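PDB 3HC7: endolysin B from Mycobacterium phage D29, which hydrolyses the ester junction between mycolic acids and the cell-wall polymer beneath them, breaching the mycobacterial outer membrane so that new phage can escape the lysed host. Local coordinates for residues V9-P15 and Y42-A46; A85-Q90 and F115-M120; M120-F125 and D146-E152; Y161-D166 and P239-N243. One frame throughout, in Å; residues are numbered along the deposited sequence.

Contact 1. Residues V9-P15 and Y42-A46; sequences VHGTGQP and YPAAA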
loop_
_atom_site.group_PDB
_atom_site.type_symbol
_atom_site.label_atom_id
_atom_site.label_comp_id
_atom_site.label_asym_id
_atom_site.label_seq_id
_atom_site.Cartn_x
_atom_site.Cartn_y
_atom_site.Cartn_z
ATOM N N VAL A 9 5.188 -6.834 1.635
ATOM C CA VAL A 9 3.839 -6.912 2.172
ATOM C C VAL A 9 2.860 -7.099 1.027
ATOM O O VAL A 9 2.721 -6.231 0.162
ATOM C CB VAL A 9 3.474 -5.661 2.980
ATOM C CG1 VAL A 9 2.148 -5.869 3.709
ATOM C CG2 VAL A 9 4.578 -5.344 3.975
ATOM N N HIS A 10 2.199 -8.249 1.023
ATOM C CA HIS A 10 1.218 -8.583 -0.004
ATOM C C HIS A 10 0.028 -7.630 -0.079
ATOM O O HIS A 10 -0.251 -6.876 0.859
ATOM C CB HIS A 10 0.705 -10.012 0.204
ATOM C CG HIS A 10 1.574 -11.062 -0.411
ATOM N ND1 HIS A 10 1.672 -11.237 -1.775
ATOM C CD2 HIS A 10 2.375 -11.999 0.147
ATOM C CE1 HIS A 10 2.491 -12.242 -2.030
ATOM N NE2 HIS A 10 2.935 -12.720 -0.881
ATOM N N GLY A 11 -0.679 -7.690 -1.204
ATOM C CA GLY A 11 -1.906 -6.942 -1.388
ATOM C C GLY A 11 -3.089 -7.665 -0.779
ATOM O O GLY A 11 -2.968 -8.784 -0.276
ATOM N N THR A 12 -4.242 -7.010 -0.824
ATOM C CA THR A 12 -5.483 -7.553 -0.295
ATOM C C THR A 12 -5.749 -8.966 -0.824
ATOM O O THR A 12 -5.573 -9.240 -2.011
ATOM C CB THR A 12 -6.646 -6.629 -0.686
ATOM O OG1 THR A 12 -6.345 -5.300 -0.255
ATOM C CG2 THR A 12 -7.953 -7.096 -0.064
ATOM N N GLY A 13 -6.153 -9.865 0.066
ATOM C CA GLY A 13 -6.539 -11.206 -0.334
ATOM C C GLY A 13 -5.456 -12.271 -0.309
ATOM O O GLY A 13 -5.732 -13.430 -0.614
ATOM N N GLN A 14 -4.229 -11.898 0.050
ATOM C CA GLN A 14 -3.143 -12.877 0.117
ATOM C C GLN A 14 -2.496 -12.915 1.503
ATOM O O GLN A 14 -1.466 -12.283 1.722
ATOM C CB GLN A 14 -2.082 -12.583 -0.951
ATOM C CG GLN A 14 -0.870 -13.502 -0.925
ATOM C CD GLN A 14 -1.238 -14.976 -1.001
ATOM O OE1 GLN A 14 -0.984 -15.646 -2.009
ATOM N NE2 GLN A 14 -1.838 -15.493 0.067
ATOM N N PRO A 15 -3.098 -13.671 2.441
ATOM C CA PRO A 15 -2.619 -13.726 3.832
ATOM C C PRO A 15 -1.388 -14.615 4.013
ATOM O O PRO A 15 -0.924 -14.785 5.142
ATOM C CB PRO A 15 -3.802 -14.339 4.602
ATOM C CG PRO A 15 -4.873 -14.652 3.575
ATOM C CD PRO A 15 -4.273 -14.534 2.216
ATOM N N TYR A 42 -0.618 -10.891 9.202
ATOM C CA TYR A 42 -1.210 -9.809 8.438
ATOM C C TYR A 42 -2.328 -10.402 7.590
ATOM O O TYR A 42 -2.067 -11.118 6.629
ATOM C CB TYR A 42 -0.115 -9.173 7.579
ATOM C CG TYR A 42 -0.593 -8.374 6.397
ATOM C CD1 TYR A 42 -1.420 -7.273 6.565
ATOM C CD2 TYR A 42 -0.196 -8.707 5.109
ATOM C CE1 TYR A 42 -1.854 -6.532 5.479
ATOM C CE2 TYR A 42 -0.620 -7.973 4.019
ATOM C CZ TYR A 42 -1.450 -6.887 4.209
ATOM O OH TYR A 42 -1.877 -6.144 3.128
ATOM N N PRO A 43 -3.587 -10.122 7.963
ATOM C CA PRO A 43 -4.716 -10.821 7.342
ATOM C C PRO A 43 -4.896 -10.475 5.868
ATOM O O PRO A 43 -5.557 -11.224 5.156
ATOM C CB PRO A 43 -5.930 -10.323 8.142
ATOM C CG PRO A 43 -5.387 -9.717 9.382
ATOM C CD PRO A 43 -4.020 -9.193 9.020
ATOM N N ALA A 44 -4.329 -9.357 5.427
ATOM C CA ALA A 44 -4.579 -8.837 4.076
ATOM C C ALA A 44 -6.073 -8.817 3.721
ATOM O O ALA A 44 -6.461 -9.153 2.600
ATOM C CB ALA A 44 -3.790 -9.627 3.036
ATOM N N ALA A 45 -6.906 -8.396 4.672
ATOM C CA ALA A 45 -8.358 -8.501 4.514
ATOM C C ALA A 45 -8.932 -7.369 3.672
ATOM O O ALA A 45 -8.482 -6.234 3.763
ATOM C CB ALA A 45 -9.040 -8.539 5.881
ATOM N N ALA A 46 -9.929 -7.684 2.857
ATOM C CA ALA A 46 -10.634 -6.660 2.078
ATOM C C ALA A 46 -11.509 -5.759 2.958
ATOM O O ALA A 46 -11.662 -4.563 2.684
ATOM C CB ALA A 46 -11.468 -7.309 0.982
#
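The phenol of Tyr42 reaches back to the end of strand 5-9, where its OH gives a hydrogen bond to His10 O at 2.9 Å. The donor stands 27° out of the plane of that carbonyl, while the carbonyl oxygen itself lies at the rim of the phenol, in the ring plane. With CG anti to the backbone N (chi1 160°), the ring is carried out of its own loop, and its hydroxyl end comes nearer the other loop than its base does. Over one face of the ring sits a methyl of Val9: CG1 makes a CH-pi contact, 4.0 Å from the ring centroid and 30° off the normal. A branched valine suits this place, because it gives one methyl, CG1, to the ring face while CG2 packs on Val88.

Farther on, the loops are joined through the backbone. Gly13 N donates to Ala44 O, 2.7 Å away. Gly13 occupies the third position of a type II turn from Gly11 to Gln14, where positive phi suits a residue without CB. Ala44 CB faces Gly11 O at 3.5 Å, with Gln14 O a little farther off, so a short side chain lets the loops come close. The methyl of Thr12, CG2, rests 3.5 Å from Ala46 CA, while its OG1 is bonded to Gln83.

Thr12 N also bonds the hydroxyl of the catalytic Ser82. One phenol bond and one backbone bond, backed by apolar contacts, thus tie together the two loops beside the nucleophile, and probably help to hold the Thr12 amide in position.

Contact 2. Residues A85-Q90 and F115-M120; sequences AIVVGQ and FWGNPM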
loop_
_atom_site.group_PDB
_atom_site.type_symbol
_atom_site.label_atom_id
_atom_site.label_comp_id
_atom_site.label_asym_id
_atom_site.label_seq_id
_atom_site.Cartn_x
_atom_site.Cartn_y
_atom_site.Cartn_z
ATOM N N ALA A 85 0.862 -1.665 0.079
ATOM C CA ALA A 85 1.477 -0.360 -0.156
ATOM C C ALA A 85 1.126 0.595 0.974
ATOM O O ALA A 85 1.945 1.421 1.374
ATOM C CB ALA A 85 1.030 0.210 -1.485
ATOM N N ILE A 86 -0.096 0.496 1.484
ATOM C CA ILE A 86 -0.467 1.293 2.654
ATOM C C ILE A 86 0.423 0.934 3.851
ATOM O O ILE A 86 0.920 1.825 4.549
ATOM C CB ILE A 86 -1.943 1.103 3.065
ATOM C CG1 ILE A 86 -2.892 1.379 1.898
ATOM C CG2 ILE A 86 -2.302 2.022 4.242
ATOM C CD1 ILE A 86 -4.365 1.042 2.229
ATOM N N VAL A 87 0.618 -0.365 4.090
ATOM C CA VAL A 87 1.460 -0.803 5.200
ATOM C C VAL A 87 2.863 -0.208 5.083
ATOM O O VAL A 87 3.360 0.407 6.026
ATOM C CB VAL A 87 1.555 -2.349 5.303
ATOM C CG1 VAL A 87 2.646 -2.761 6.323
ATOM C CG2 VAL A 87 0.202 -2.949 5.675
ATOM N N VAL A 88 3.500 -0.389 3.928
ATOM C CA VAL A 88 4.855 0.135 3.723
ATOM C C VAL A 88 4.865 1.662 3.816
ATOM O O VAL A 88 5.790 2.254 4.377
ATOM C CB VAL A 88 5.452 -0.303 2.365
ATOM C CG1 VAL A 88 6.791 0.396 2.106
ATOM C CG2 VAL A 88 5.634 -1.821 2.312
ATOM N N GLY A 89 3.836 2.291 3.257
ATOM C CA GLY A 89 3.719 3.741 3.269
ATOM C C GLY A 89 3.561 4.306 4.677
ATOM O O GLY A 89 4.142 5.338 5.004
ATOM N N GLN A 90 2.789 3.623 5.517
ATOM C CA GLN A 90 2.601 4.071 6.889
ATOM C C GLN A 90 3.892 3.975 7.667
ATOM O O GLN A 90 4.234 4.883 8.428
ATOM C CB GLN A 90 1.519 3.254 7.581
ATOM C CG GLN A 90 0.126 3.645 7.155
ATOM C CD GLN A 90 -0.298 4.972 7.734
ATOM O OE1 GLN A 90 -0.219 5.182 8.940
ATOM N NE2 GLN A 90 -0.772 5.872 6.878
ATOM N N PHE A 115 6.324 0.662 -4.351
ATOM C CA PHE A 115 4.880 0.574 -4.207
ATOM C C PHE A 115 4.239 0.190 -5.537
ATOM O O PHE A 115 4.614 0.718 -6.585
ATOM C CB PHE A 115 4.301 1.923 -3.786
ATOM C CG PHE A 115 4.886 2.477 -2.519
ATOM C CD1 PHE A 115 4.476 1.998 -1.282
ATOM C CD2 PHE A 115 5.827 3.494 -2.564
ATOM C CE1 PHE A 115 5.001 2.523 -0.108
ATOM C CE2 PHE A 115 6.353 4.023 -1.396
ATOM C CZ PHE A 115 5.945 3.533 -0.165
ATOM N N TRP A 116 3.283 -0.732 -5.495
ATOM C CA TRP A 116 2.384 -0.951 -6.625
ATOM C C TRP A 116 0.988 -0.642 -6.117
ATOM O O TRP A 116 0.652 -1.027 -4.996
ATOM C CB TRP A 116 2.394 -2.407 -7.096
ATOM C CG TRP A 116 3.712 -2.994 -7.541
ATOM C CD1 TRP A 116 4.254 -2.953 -8.801
ATOM C CD2 TRP A 116 4.610 -3.780 -6.746
ATOM N NE1 TRP A 116 5.448 -3.641 -8.825
ATOM C CE2 TRP A 116 5.687 -4.158 -7.578
ATOM C CE3 TRP A 116 4.609 -4.195 -5.413
ATOM C CZ2 TRP A 116 6.753 -4.930 -7.113
ATOM C CZ3 TRP A 116 5.670 -4.959 -4.952
ATOM C CH2 TRP A 116 6.727 -5.317 -5.801
ATOM N N GLY A 117 0.180 0.034 -6.934
ATOM C CA GLY A 117 -1.205 0.346 -6.597
ATOM C C GLY A 117 -1.397 0.967 -5.219
ATOM O O GLY A 117 -2.127 0.426 -4.388
ATOM N N ASN A 118 -0.772 2.123 -5.008
ATOM C CA ASN A 118 -0.604 2.737 -3.685
ATOM C C ASN A 118 -1.672 3.773 -3.269
ATOM O O ASN A 118 -1.709 4.889 -3.793
ATOM C CB ASN A 118 0.797 3.378 -3.631
ATOM C CG ASN A 118 1.153 3.903 -2.259
ATOM O OD1 ASN A 118 0.461 3.633 -1.282
ATOM N ND2 ASN A 118 2.241 4.663 -2.178
ATOM N N PRO A 119 -2.533 3.415 -2.299
ATOM C CA PRO A 119 -3.551 4.371 -1.843
ATOM C C PRO A 119 -2.963 5.603 -1.155
ATOM O O PRO A 119 -3.689 6.571 -0.936
ATOM C CB PRO A 119 -4.387 3.552 -0.855
ATOM C CG PRO A 119 -4.173 2.131 -1.266
ATOM C CD PRO A 119 -2.739 2.076 -1.726
ATOM N N MET A 120 -1.676 5.570 -0.821
ATOM C CA MET A 120 -1.010 6.734 -0.247
ATOM C C MET A 120 -0.076 7.371 -1.255
ATOM O O MET A 120 0.808 8.142 -0.878
ATOM C CB MET A 120 -0.158 6.341 0.966
ATOM C CG MET A 120 -0.921 5.974 2.222
ATOM S SD MET A 120 0.230 5.401 3.502
ATOM C CE MET A 120 1.100 6.916 3.906
#
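Ala85 and Phe115 begin the apolar contacts that join helix 83-96 to the end of strand 110-116 and the loop that follows it. Ala85 CB lies in the bend of the second segment, with Phe115 CD1 at 3.9 Å and Asn118 OD1 closer still; a methyl is small enough to let the helix approach the chain there. Ile86 crosses Pro119 at about a right angle, and its CG1 presses on Pro119 CG at 3.5 Å, tighter than usual for two carbons. Phe115 has CG anti to its carbonyl carbon (chi1 -57°), which swings the ring toward the helix, where CE1 meets Val88 CG1 at 3.6 Å and Gly89 N comes up at the ring edge. Gly89, with no side chain, lets the Met120 sulfur lie against the helix backbone; Met120 CE is 3.6 Å from Gly89 O.

Polar contacts are fewer. Gln90 NE2 gives a weak hydrogen bond to Met120 SD (3.6 Å), but its stronger partner is Asp146. Within the second segment Asn118 OD1 accepts from Met120 N at 2.9 Å in an Asx turn, while ND2 is bonded to Asp160.

The contact joins the helix of the beta-alpha-beta unit 76-81/83-96/110-116, which follows the catalytic Ser82, to its second strand and the exit loop. It is mostly apolar, so close shape matching probably sets how the helix sits, and the Asx turn shapes the chain leaving the strand.

Contact 3. Residues M120-F125 and D146-E152; sequences MRQKGF and DRLENLE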
loop_
_atom_site.group_PDB
_atom_site.type_symbol
_atom_site.label_atom_id
_atom_site.label_comp_id
_atom_site.label_asym_id
_atom_site.label_seq_id
_atom_site.Cartn_x
_atom_site.Cartn_y
_atom_site.Cartn_z
ATOM N N MET A 120 -1.676 5.570 -0.821
ATOM C CA MET A 120 -1.010 6.734 -0.247
ATOM C C MET A 120 -0.076 7.371 -1.255
ATOM O O MET A 120 0.808 8.142 -0.878
ATOM C CB MET A 120 -0.158 6.341 0.966
ATOM C CG MET A 120 -0.921 5.974 2.222
ATOM S SD MET A 120 0.230 5.401 3.502
ATOM C CE MET A 120 1.100 6.916 3.906
ATOM N N ARG A 121 -0.230 7.037 -2.528
ATOM C CA ARG A 121 0.715 7.538 -3.521
ATOM C C ARG A 121 0.771 9.069 -3.543
ATOM O O ARG A 121 -0.257 9.737 -3.637
ATOM C CB ARG A 121 0.404 6.993 -4.913
ATOM C CG ARG A 121 1.446 7.380 -5.947
ATOM C CD ARG A 121 1.168 6.739 -7.292
ATOM N NE ARG A 121 -0.026 7.296 -7.924
ATOM C CZ ARG A 121 -0.051 8.446 -8.593
ATOM N NH1 ARG A 121 1.052 9.175 -8.716
ATOM N NH2 ARG A 121 -1.179 8.869 -9.135
ATOM N N GLN A 122 1.985 9.605 -3.446
ATOM C CA GLN A 122 2.216 11.047 -3.449
ATOM C C GLN A 122 1.697 11.661 -4.744
ATOM O O GLN A 122 1.697 11.006 -5.789
ATOM C CB GLN A 122 3.717 11.328 -3.283
ATOM C CG GLN A 122 4.156 12.749 -3.619
ATOM C CD GLN A 122 5.637 12.976 -3.367
ATOM O OE1 GLN A 122 6.210 12.418 -2.432
ATOM N NE2 GLN A 122 6.262 13.799 -4.200
ATOM N N LYS A 123 1.255 12.914 -4.680
ATOM C CA LYS A 123 0.674 13.568 -5.849
ATOM C C LYS A 123 1.688 13.707 -6.989
ATOM O O LYS A 123 2.780 14.245 -6.799
ATOM C CB LYS A 123 0.119 14.946 -5.481
ATOM C CG LYS A 123 -0.891 15.483 -6.490
ATOM C CD LYS A 123 -0.761 16.987 -6.680
ATOM C CE LYS A 123 -0.803 17.745 -5.361
ATOM N NZ LYS A 123 -0.610 19.212 -5.572
ATOM N N GLY A 124 1.323 13.213 -8.170
ATOM C CA GLY A 124 2.148 13.372 -9.355
ATOM C C GLY A 124 3.401 12.514 -9.391
ATOM O O GLY A 124 4.232 12.654 -10.284
ATOM N N PHE A 125 3.529 11.613 -8.425
ATOM C CA PHE A 125 4.681 10.726 -8.329
ATOM C C PHE A 125 4.323 9.316 -8.822
ATOM O O PHE A 125 3.668 8.566 -8.106
ATOM C CB PHE A 125 5.122 10.670 -6.869
ATOM C CG PHE A 125 6.464 10.035 -6.653
ATOM C CD1 PHE A 125 7.570 10.816 -6.348
ATOM C CD2 PHE A 125 6.620 8.661 -6.727
ATOM C CE1 PHE A 125 8.808 10.241 -6.134
ATOM C CE2 PHE A 125 7.865 8.078 -6.521
ATOM C CZ PHE A 125 8.958 8.871 -6.223
ATOM N N ASP A 146 -3.989 10.814 4.350
ATOM C CA ASP A 146 -2.665 10.633 4.929
ATOM C C ASP A 146 -1.784 9.960 3.877
ATOM O O ASP A 146 -1.631 8.743 3.869
ATOM C CB ASP A 146 -2.777 9.745 6.172
ATOM C CG ASP A 146 -1.460 9.589 6.910
ATOM O OD1 ASP A 146 -0.669 10.555 6.948
ATOM O OD2 ASP A 146 -1.233 8.503 7.483
ATOM N N ARG A 147 -1.230 10.751 2.972
ATOM C CA ARG A 147 -0.472 10.198 1.857
ATOM C C ARG A 147 0.981 10.663 1.908
ATOM O O ARG A 147 1.341 11.562 2.681
ATOM C CB ARG A 147 -1.113 10.582 0.516
ATOM C CG ARG A 147 -1.098 12.079 0.223
ATOM C CD ARG A 147 -1.634 12.397 -1.174
ATOM N NE ARG A 147 -3.036 12.006 -1.333
ATOM C CZ ARG A 147 -4.068 12.765 -0.970
ATOM N NH1 ARG A 147 -3.849 13.958 -0.434
ATOM N NH2 ARG A 147 -5.319 12.334 -1.142
ATOM N N LEU A 148 1.816 10.040 1.085
ATOM C CA LEU A 148 3.237 10.353 1.087
ATOM C C LEU A 148 3.475 11.740 0.506
ATOM O O LEU A 148 2.705 12.213 -0.332
ATOM C CB LEU A 148 4.013 9.282 0.317
ATOM C CG LEU A 148 3.902 7.893 0.955
ATOM C CD1 LEU A 148 4.299 6.801 -0.009
ATOM C CD2 LEU A 148 4.726 7.817 2.236
ATOM N N GLU A 149 4.527 12.402 0.973
ATOM C CA GLU A 149 4.874 13.725 0.473
ATOM C C GLU A 149 6.390 13.928 0.422
ATOM O O GLU A 149 7.129 13.314 1.187
ATOM C CB GLU A 149 4.203 14.812 1.316
ATOM C CG GLU A 149 4.199 14.537 2.809
ATOM C CD GLU A 149 3.579 15.670 3.614
ATOM O OE1 GLU A 149 3.484 15.542 4.857
ATOM O OE2 GLU A 149 3.185 16.686 3.003
ATOM N N ASN A 150 6.839 14.773 -0.501
ATOM C CA ASN A 150 8.239 15.194 -0.555
ATOM C C ASN A 150 9.223 14.039 -0.613
ATOM O O ASN A 150 10.311 14.124 -0.057
ATOM C CB ASN A 150 8.565 16.058 0.660
ATOM C CG ASN A 150 7.614 17.216 0.814
ATOM O OD1 ASN A 150 7.300 17.640 1.931
ATOM N ND2 ASN A 150 7.142 17.740 -0.311
ATOM N N LEU A 151 8.840 12.959 -1.285
ATOM C CA LEU A 151 9.680 11.775 -1.335
ATOM C C LEU A 151 11.006 12.105 -2.004
ATOM O O LEU A 151 12.057 11.633 -1.585
ATOM C CB LEU A 151 8.977 10.634 -2.075
ATOM C CG LEU A 151 7.799 9.975 -1.345
ATOM C CD1 LEU A 151 7.137 8.920 -2.218
ATOM C CD2 LEU A 151 8.252 9.372 -0.023
ATOM N N GLU A 152 10.943 12.940 -3.034
ATOM C CA GLU A 152 12.122 13.297 -3.816
ATOM C C GLU A 152 13.170 14.027 -2.979
ATOM O O GLU A 152 14.281 14.272 -3.446
ATOM C CB GLU A 152 11.725 14.153 -5.026
ATOM C CG GLU A 152 11.208 15.551 -4.675
ATOM C CD GLU A 152 9.773 15.553 -4.161
ATOM O OE1 GLU A 152 9.027 14.596 -4.458
ATOM O OE2 GLU A 152 9.392 16.520 -3.467
HETATM O O HOH W 1 1.218 13.896 -1.865
#
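Gln122 holds CG anti to its backbone N (chi1 165°) and continues extended, which carries its amide to Leu151 N and the Glu152 carboxylate. In Glu152 CG stands between backbone N and carbonyl carbon (chi1 68°), and a turn at chi2 brings the carboxylate back to meet that amide. Both the oxygen and the nitrogen of the amide are used. OE1 accepts from Leu151 N at 2.9 Å, on a lone pair in the amide plane, and NE2 donates to the syn lone pair of Glu152 OE1 at 2.9 Å, the two planar groups standing almost perpendicular (87°). Glutamine suits the site because it offers an acceptor and a donor side by side.

Phe125 turns one face to Leu151, whose CD1 is centred over the ring at 4.3 Å in a CH-pi contact. At the other end, Leu148 N bonds Met120 O at 2.9 Å, and Leu148 CD2 touches the Met120 methyl. A water bridges Lys123 N and Leu148 O.

Arg121 NH1 reaches Phe125 O across a type II turn from Gln122 to Phe125. Two connecting loops are thus joined by one direct backbone bond, a water and side chains, at the flank of the parallel sheet of a cutinase-family alpha/beta-hydrolase fold.

Contact 4. Residues Y161-D166 and P239-N243; sequences YAHDGD and PHLYN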
loop_
_atom_site.group_PDB
_atom_site.type_symbol
_atom_site.label_atom_id
_atom_site.label_comp_id
_atom_site.label_asym_id
_atom_site.label_seq_id
_atom_site.Cartn_x
_atom_site.Cartn_y
_atom_site.Cartn_z
ATOM N N TYR A 161 4.603 2.474 -8.855
ATOM C CA TYR A 161 3.957 2.038 -10.088
ATOM C C TYR A 161 2.448 2.138 -9.973
ATOM O O TYR A 161 1.869 1.500 -9.133
ATOM C CB TYR A 161 4.336 0.590 -10.356
ATOM C CG TYR A 161 5.817 0.324 -10.524
ATOM C CD1 TYR A 161 6.509 0.797 -11.620
ATOM C CD2 TYR A 161 6.498 -0.422 -9.614
ATOM C CE1 TYR A 161 7.850 0.543 -11.785
ATOM C CE2 TYR A 161 7.827 -0.667 -9.763
ATOM C CZ TYR A 161 8.498 -0.184 -10.849
ATOM O OH TYR A 161 9.816 -0.456 -10.986
ATOM N N ALA A 162 1.835 2.921 -10.837
ATOM C CA ALA A 162 0.418 3.225 -10.739
ATOM C C ALA A 162 -0.179 3.409 -12.117
ATOM O O ALA A 162 0.370 4.140 -12.940
ATOM C CB ALA A 162 0.207 4.476 -9.896
ATOM N N HIS A 163 -1.303 2.741 -12.363
ATOM C CA HIS A 163 -1.996 2.824 -13.646
ATOM C C HIS A 163 -3.235 3.685 -13.510
ATOM O O HIS A 163 -3.940 3.606 -12.502
ATOM C CB HIS A 163 -2.471 1.442 -14.112
ATOM C CG HIS A 163 -1.371 0.466 -14.374
ATOM N ND1 HIS A 163 -1.505 -0.882 -14.129
ATOM C CD2 HIS A 163 -0.119 0.639 -14.863
ATOM C CE1 HIS A 163 -0.383 -1.500 -14.456
ATOM N NE2 HIS A 163 0.474 -0.600 -14.902
ATOM N N ASP A 164 -3.530 4.486 -14.526
ATOM C CA ASP A 164 -4.854 5.078 -14.585
ATOM C C ASP A 164 -5.843 3.942 -14.803
ATOM O O ASP A 164 -5.600 3.030 -15.592
ATOM C CB ASP A 164 -4.955 6.157 -15.667
ATOM C CG ASP A 164 -4.932 7.568 -15.082
ATOM O OD1 ASP A 164 -5.751 7.838 -14.179
ATOM O OD2 ASP A 164 -4.103 8.402 -15.508
ATOM N N GLY A 165 -6.951 3.984 -14.085
ATOM C CA GLY A 165 -7.873 2.863 -14.067
ATOM C C GLY A 165 -7.825 2.239 -12.688
ATOM O O GLY A 165 -8.814 1.684 -12.208
ATOM N N ASP A 166 -6.658 2.337 -12.052
ATOM C CA ASP A 166 -6.510 1.970 -10.654
ATOM C C ASP A 166 -6.858 3.208 -9.831
ATOM O O ASP A 166 -5.982 3.986 -9.453
ATOM C CB ASP A 166 -5.079 1.504 -10.370
ATOM C CG ASP A 166 -4.944 0.813 -9.024
ATOM O OD1 ASP A 166 -5.942 0.777 -8.271
ATOM O OD2 ASP A 166 -3.842 0.306 -8.723
ATOM N N PRO A 239 -6.283 -3.281 -14.738
ATOM C CA PRO A 239 -5.481 -2.100 -14.384
ATOM C C PRO A 239 -4.937 -2.111 -12.948
ATOM O O PRO A 239 -3.942 -1.437 -12.664
ATOM C CB PRO A 239 -6.481 -0.948 -14.554
ATOM C CG PRO A 239 -7.825 -1.602 -14.389
ATOM C CD PRO A 239 -7.657 -2.899 -15.109
ATOM N N HIS A 240 -5.583 -2.852 -12.052
ATOM C CA HIS A 240 -5.121 -2.916 -10.668
ATOM C C HIS A 240 -3.986 -3.927 -10.516
ATOM O O HIS A 240 -3.490 -4.146 -9.415
ATOM C CB HIS A 240 -6.276 -3.279 -9.730
ATOM C CG HIS A 240 -6.916 -4.592 -10.055
ATOM N ND1 HIS A 240 -6.775 -5.707 -9.258
ATOM C CD2 HIS A 240 -7.682 -4.975 -11.104
ATOM C CE1 HIS A 240 -7.439 -6.716 -9.793
ATOM N NE2 HIS A 240 -7.996 -6.299 -10.916
ATOM N N LEU A 241 -3.600 -4.550 -11.628
ATOM C CA LEU A 241 -2.514 -5.527 -11.653
ATOM C C LEU A 241 -1.295 -4.887 -12.307
ATOM O O LEU A 241 -1.428 -3.932 -13.074
ATOM C CB LEU A 241 -2.931 -6.785 -12.437
ATOM C CG LEU A 241 -4.243 -7.462 -12.033
ATOM C CD1 LEU A 241 -4.525 -8.671 -12.917
ATOM C CD2 LEU A 241 -4.226 -7.861 -10.565
ATOM N N TYR A 242 -0.108 -5.410 -12.012
ATOM C CA TYR A 242 1.128 -4.815 -12.519
ATOM C C TYR A 242 2.147 -5.837 -13.003
ATOM O O TYR A 242 2.227 -6.949 -12.486
ATOM C CB TYR A 242 1.768 -3.909 -11.449
ATOM C CG TYR A 242 0.947 -2.675 -11.154
ATOM C CD1 TYR A 242 1.237 -1.465 -11.769
ATOM C CD2 TYR A 242 -0.137 -2.728 -10.285
ATOM C CE1 TYR A 242 0.484 -0.343 -11.519
ATOM C CE2 TYR A 242 -0.900 -1.609 -10.028
ATOM C CZ TYR A 242 -0.585 -0.420 -10.649
ATOM O OH TYR A 242 -1.339 0.699 -10.398
ATOM N N ASN A 243 2.919 -5.442 -14.011
ATOM C CA ASN A 243 4.121 -6.161 -14.404
ATOM C C ASN A 243 5.250 -5.823 -13.424
ATOM O O ASN A 243 5.573 -4.652 -13.226
ATOM C CB ASN A 243 4.516 -5.758 -15.823
ATOM C CG ASN A 243 5.894 -6.262 -16.216
ATOM O OD1 ASN A 243 6.334 -7.317 -15.764
ATOM N ND2 ASN A 243 6.580 -5.505 -17.065
#
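His163 and Tyr242 lie face over face in an offset stack, their planes 19° apart and their centroids separated by 3.9 Å, with the two side chains running in opposite directions. Tyr242 CE1 sits over the centre of the imidazole. The histidine is also held at its rim: ND1 donates to Pro239 O at 2.9 Å, close to the ring plane, while NE2 is bonded to Asp129. Histidine therefore suits a place needing a flat face and polar nitrogens.

The tyrosine OH accepts from His163 N at 2.8 Å and donates to Asp166 OD2 at 3.0 Å, using the anti lone pair of that oxygen. The carboxylate and the tyrosine ring are turned 46° against each other, and OD2 lies at the ring edge, in its plane. In Asp166, chi1 -167° turns the carboxylate toward Tyr242, whose hydroxyl probably helps to position it. Asp166 is the probable acid of the catalytic triad, but here its OD1 is 6.6 Å from ND1 of the catalytic His240, not in contact. Pro239 CB packs 3.9 Å from Gly165 C, where the type II turn from His163 to Asp166 needs a residue without CB.

Residues 161-166 leave edge strand 157-161, beside strand 110-116, whereas residues 239-243 run between helices 212-230 and 245-251. The ring of Tyr161 meets that of Trp116 and touches helix 245-251, and Tyr81 OH bonds His240 O.

The four contacts spread from the middle of the chain toward its active site and one flank. Contact 2 is the hub, centred about 2 Å from the chain centre. It meets contact 1 where Val9 CG1 packs on Val87 CB at 3.9 Å, shares Met120 with contact 3, and joins contact 4 through Phe115 O and Tyr161 N, 2.9 Å apart. Contacts 3 and 4 touch at Arg121 NE and Ala162 CB, 3.4 Å apart. Contacts 1 and 4 do not touch, their nearest atoms about 8 Å apart, yet both border the catalytic centre: contact 1 beside Ser82, contact 4 holding Asp166 and His240. Contact 3 lies on the opposite side of the chain's centre from contact 1.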